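Local coordinates for lipopolysaccharide biosynthesis protein wbpB (Thermus thermophilus, PDB 3O9Z) that probably catalyses an NAD-dependent oxidation step in the biosynthesis of 2,3-diacetamido-2,3-dideoxy-D-mannuronic acid, a sugar of bacterial lipopolysaccharide, at residues A[64-68]-A[69-73]; A[133-136]-A[137-140]. All coordinates share one frame; numbering follows the deposited sequence.

Contact 1 (A[64-68]-A[69-73]); sequences EDLRD and RGEGV
The contact between 64-68 and 69-73 is a local helix-end turn at the surface of the chain, beside the second subunit, where helix 56-68 of the NAD-binding Rossmann domain stops and the chain turns toward strand 75-78. Leu66 O is the hub. Glu71 N reaches it at 2.9 Å with a nearly straight N-H (162°), and Arg69 N donates to it from the opposite face of the carbonyl plane. Gly70 N bonds Arg67 O at 3.0 Å. Together with the Glu71 N to Leu66 O bond this makes a Schellman motif, and Gly70, at positive phi (73°), is its C-prime residue. Gly72 then packs its CA 3.8 Å from Arg67 CA. Arg69 lies back along the last turn of the helix, beside Leu66. Its CG sits between the backbone N and the carbonyl carbon (chi1 74°), and from there the chain runs on extended. The guanidinium lays one face on Leu66 CD2, with Arg69 NH1 3.3 Å from that methyl. Arg69 NE also forms a short salt bridge of 2.6 Å to Glu71 OE1, which helps to set how the group is turned. Arg67 grips Asp68 side-on, with NE and NH1 (2.9 Å) both on Asp68 OD1 in the guanidinium plane. Asp68 OD2 forms salt bridges with Arg121 and Arg114 of the second subunit, while Asp65 OD1 pairs with Arg90 of that subunit. With an alanine here instead of Asp68, Arg67 would probably lose this carboxylate, and two arginines of the second subunit a salt-bridge partner. Leu66 also packs on Val31 of strand 29-34.

Contact 2 (A[133-136]-A[137-140]); sequences RVHP and SLLA
His135 turns the edge of its ring to the start of helix 136-146 and overlaps the side chain of Ser137. CE1 of His135 lies 3.5 Å from Ser137 CB. His135 ND1 accepts from Ser137 N at 3.1 Å, and the donor lies almost in the ring plane. CG is anti to the backbone N (chi1 -167°), on the side of the carbonyl carbon, and this puts ND1 within reach of Ser137 N. NE2, the other ring nitrogen, makes a weak hydrogen bond to Glu260 O. Both ring nitrogens thus have a partner. His135 O serves the same turn: Leu139 N meets it at 2.9 Å in a nearly straight bond (170°), and Leu138 N adds a weak one. Ala140 N follows on Pro136 O at 3.0 Å. Leu139 reaches back over the incoming chain, with CD2 3.5 Å from Arg133 O and CD1 beside the carbonyl of Val134. Leu138 sets CD1 4.0 Å from His135 CB and also packs on Leu191 of helix 186-196 and on Phe258. Arg133 leaves the backbone away from the helix start, and its NE forms a salt bridge to Asp190 of helix 186-196. A side-chain acceptor bonded to an early helical N-H, with proline as the first helical residue, is the pattern of a helix N-cap, here filled by His135.

In the fold
Contact 1 comes first along the chain and closes before contact 2 opens. Their centres are about 38 Å apart, their nearest atoms are about 23 Å apart, and they do not touch. Contact 1 ends helix 56-68 and leads into strand 75-78 of the seven-stranded sheet. Contact 2 follows strand 126-128 of the same sheet and starts helix 136-146, which leads on to strand 152-160 of the six-stranded sheet. Contact 1 lies at an interface with the second subunit, on the NAD-binding domain. Contact 2 lies where the chain passes between the sheets, with the side chain of His135 about 10 Å from the bound 2-oxoglutarate.

Contact 1 (A[64-68]-A[69-73])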
loop_
_atom_site.group_PDB
_atom_site.type_symbol
_atom_site.label_atom_id
_atom_site.label_comp_id
_atom_site.label_asym_id
_atom_site.label_seq_id
_atom_site.Cartn_x
_atom_site.Cartn_y
_atom_site.Cartn_z
ATOM N N GLU A 64 -16.056 17.051 -8.561
ATOM C CA GLU A 64 -16.331 18.493 -8.372
ATOM C C GLU A 64 -16.370 19.151 -9.737
ATOM O O GLU A 64 -17.267 19.985 -9.974
ATOM C CB GLU A 64 -15.264 19.105 -7.476
ATOM C CG GLU A 64 -15.506 20.586 -7.047
ATOM C CD GLU A 64 -14.468 20.990 -6.044
ATOM O OE1 GLU A 64 -13.250 20.883 -6.367
ATOM O OE2 GLU A 64 -14.862 21.383 -4.905
ATOM N N ASP A 65 -15.434 18.809 -10.636
ATOM C CA ASP A 65 -15.538 19.270 -12.017
ATOM C C ASP A 65 -16.844 18.881 -12.687
ATOM O O ASP A 65 -17.452 19.732 -13.354
ATOM C CB ASP A 65 -14.356 18.791 -12.884
ATOM C CG ASP A 65 -13.015 19.357 -12.465
ATOM O OD1 ASP A 65 -12.910 20.395 -11.762
ATOM O OD2 ASP A 65 -12.000 18.733 -12.904
ATOM N N LEU A 66 -17.307 17.636 -12.567
ATOM C CA LEU A 66 -18.586 17.201 -13.110
ATOM C C LEU A 66 -19.729 18.061 -12.528
ATOM O O LEU A 66 -20.580 18.539 -13.297
ATOM C CB LEU A 66 -18.849 15.728 -12.814
ATOM C CG LEU A 66 -17.952 14.730 -13.567
ATOM C CD1 LEU A 66 -18.530 13.371 -13.241
ATOM C CD2 LEU A 66 -17.869 15.003 -15.063
ATOM N N ARG A 67 -19.709 18.312 -11.222
ATOM C CA ARG A 67 -20.784 19.110 -10.614
ATOM C C ARG A 67 -20.791 20.459 -11.306
ATOM O O ARG A 67 -21.872 20.994 -11.602
ATOM C CB ARG A 67 -20.630 19.259 -9.092
ATOM C CG ARG A 67 -21.745 20.106 -8.397
ATOM C CD ARG A 67 -21.299 20.644 -7.042
ATOM N NE ARG A 67 -20.169 21.544 -7.198
ATOM C CZ ARG A 67 -19.337 21.905 -6.230
ATOM N NH1 ARG A 67 -18.324 22.725 -6.501
ATOM N NH2 ARG A 67 -19.483 21.417 -5.008
ATOM N N ASP A 68 -19.607 21.055 -11.432
ATOM C CA ASP A 68 -19.493 22.481 -11.805
ATOM C C ASP A 68 -19.929 22.606 -13.260
ATOM O O ASP A 68 -20.238 23.704 -13.721
ATOM C CB ASP A 68 -18.049 22.966 -11.642
ATOM C CG ASP A 68 -17.709 23.296 -10.194
ATOM O OD1 ASP A 68 -18.626 23.275 -9.337
ATOM O OD2 ASP A 68 -16.528 23.599 -9.872
ATOM N N ARG A 69 -19.985 21.509 -14.003
ATOM C CA ARG A 69 -20.419 21.587 -15.399
ATOM C C ARG A 69 -21.765 20.942 -15.637
ATOM O O ARG A 69 -22.167 20.628 -16.766
ATOM C CB ARG A 69 -19.353 21.112 -16.388
ATOM C CG ARG A 69 -19.125 19.621 -16.453
ATOM C CD ARG A 69 -17.925 19.362 -17.376
ATOM N NE ARG A 69 -17.833 17.967 -17.795
ATOM C CZ ARG A 69 -16.769 17.193 -17.596
ATOM N NH1 ARG A 69 -16.793 15.934 -18.010
ATOM N NH2 ARG A 69 -15.682 17.674 -16.996
ATOM N N GLY A 70 -22.508 20.797 -14.548
ATOM C CA GLY A 70 -23.876 20.318 -14.654
ATOM C C GLY A 70 -24.037 18.845 -14.973
ATOM O O GLY A 70 -25.066 18.423 -15.476
ATOM N N GLU A 71 -23.035 18.026 -14.652
ATOM C CA GLU A 71 -23.099 16.591 -14.926
ATOM C C GLU A 71 -22.737 15.827 -13.644
ATOM O O GLU A 71 -22.149 14.738 -13.691
ATOM C CB GLU A 71 -22.104 16.181 -16.016
ATOM C CG GLU A 71 -22.145 17.076 -17.249
ATOM C CD GLU A 71 -21.284 16.565 -18.383
ATOM O OE1 GLU A 71 -20.035 16.663 -18.295
ATOM O OE2 GLU A 71 -21.878 16.049 -19.351
ATOM N N GLY A 72 -23.020 16.433 -12.494
ATOM C CA GLY A 72 -22.657 15.815 -11.217
ATOM C C GLY A 72 -23.274 14.445 -11.059
ATOM O O GLY A 72 -24.284 14.070 -11.670
ATOM N N VAL A 73 -22.639 13.610 -10.228
ATOM C CA VAL A 73 -23.284 12.391 -9.789
ATOM C C VAL A 73 -24.453 12.718 -8.817
ATOM O O VAL A 73 -24.388 13.676 -8.030
ATOM C CB VAL A 73 -22.306 11.307 -9.184
ATOM C CG1 VAL A 73 -21.381 10.828 -10.313
ATOM C CG2 VAL A 73 -21.520 11.856 -7.995
#

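Contact 2 (A[133-136]-A[137-140])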
loop_
_atom_site.group_PDB
_atom_site.type_symbol
_atom_site.label_atom_id
_atom_site.label_comp_id
_atom_site.label_asym_id
_atom_site.label_seq_id
_atom_site.Cartn_x
_atom_site.Cartn_y
_atom_site.Cartn_z
ATOM N N ARG A 133 -33.491 -5.483 6.770
ATOM C CA ARG A 133 -34.788 -4.785 6.781
ATOM C C ARG A 133 -35.618 -5.037 5.526
ATOM O O ARG A 133 -36.796 -4.653 5.476
ATOM C CB ARG A 133 -34.617 -3.283 6.999
ATOM C CG ARG A 133 -33.965 -2.937 8.314
ATOM C CD ARG A 133 -34.039 -1.445 8.545
ATOM N NE ARG A 133 -33.395 -1.003 9.768
ATOM C CZ ARG A 133 -33.792 0.060 10.449
ATOM N NH1 ARG A 133 -34.846 0.763 10.036
ATOM N NH2 ARG A 133 -33.133 0.441 11.532
ATOM N N VAL A 134 -35.027 -5.661 4.509
ATOM C CA VAL A 134 -35.803 -6.100 3.353
ATOM C C VAL A 134 -35.874 -7.621 3.226
ATOM O O VAL A 134 -36.360 -8.179 2.237
ATOM C CB VAL A 134 -35.304 -5.410 2.039
ATOM C CG1 VAL A 134 -35.367 -3.898 2.223
ATOM C CG2 VAL A 134 -33.860 -5.847 1.700
ATOM N N HIS A 135 -35.365 -8.333 4.229
ATOM C CA HIS A 135 -35.464 -9.782 4.182
ATOM C C HIS A 135 -36.899 -10.237 4.376
ATOM O O HIS A 135 -37.508 -9.879 5.370
ATOM C CB HIS A 135 -34.589 -10.379 5.288
ATOM C CG HIS A 135 -34.370 -11.855 5.145
ATOM N ND1 HIS A 135 -35.393 -12.774 5.214
ATOM C CD2 HIS A 135 -33.245 -12.568 4.897
ATOM C CE1 HIS A 135 -34.904 -13.993 5.053
ATOM N NE2 HIS A 135 -33.603 -13.894 4.856
ATOM N N PRO A 136 -37.473 -10.979 3.417
ATOM C CA PRO A 136 -38.894 -11.299 3.515
ATOM C C PRO A 136 -39.318 -12.008 4.804
ATOM O O PRO A 136 -40.429 -11.764 5.278
ATOM C CB PRO A 136 -39.133 -12.215 2.304
ATOM C CG PRO A 136 -38.102 -11.763 1.325
ATOM C CD PRO A 136 -36.882 -11.465 2.155
ATOM N N SER A 137 -38.459 -12.854 5.381
ATOM C CA SER A 137 -38.844 -13.566 6.600
ATOM C C SER A 137 -38.901 -12.616 7.788
ATOM O O SER A 137 -39.672 -12.802 8.734
ATOM C CB SER A 137 -37.818 -14.656 6.919
ATOM O OG SER A 137 -37.938 -15.728 6.006
ATOM N N LEU A 138 -38.026 -11.623 7.745
ATOM C CA LEU A 138 -37.942 -10.677 8.844
ATOM C C LEU A 138 -38.999 -9.571 8.715
ATOM O O LEU A 138 -39.551 -9.114 9.716
ATOM C CB LEU A 138 -36.505 -10.123 8.957
ATOM C CG LEU A 138 -35.461 -11.230 9.202
ATOM C CD1 LEU A 138 -34.102 -10.558 9.229
ATOM C CD2 LEU A 138 -35.784 -11.887 10.567
ATOM N N LEU A 139 -39.343 -9.177 7.490
ATOM C CA LEU A 139 -40.518 -8.334 7.295
ATOM C C LEU A 139 -41.774 -9.045 7.803
ATOM O O LEU A 139 -42.630 -8.403 8.413
ATOM C CB LEU A 139 -40.656 -7.951 5.832
ATOM C CG LEU A 139 -39.749 -6.854 5.283
ATOM C CD1 LEU A 139 -39.701 -6.927 3.747
ATOM C CD2 LEU A 139 -40.221 -5.492 5.760
ATOM N N ALA A 140 -41.892 -10.339 7.536
ATOM C CA ALA A 140 -43.055 -11.123 7.979
ATOM C C ALA A 140 -43.106 -11.168 9.516
ATOM O O ALA A 140 -44.165 -10.978 10.141
ATOM C CB ALA A 140 -43.011 -12.522 7.364
#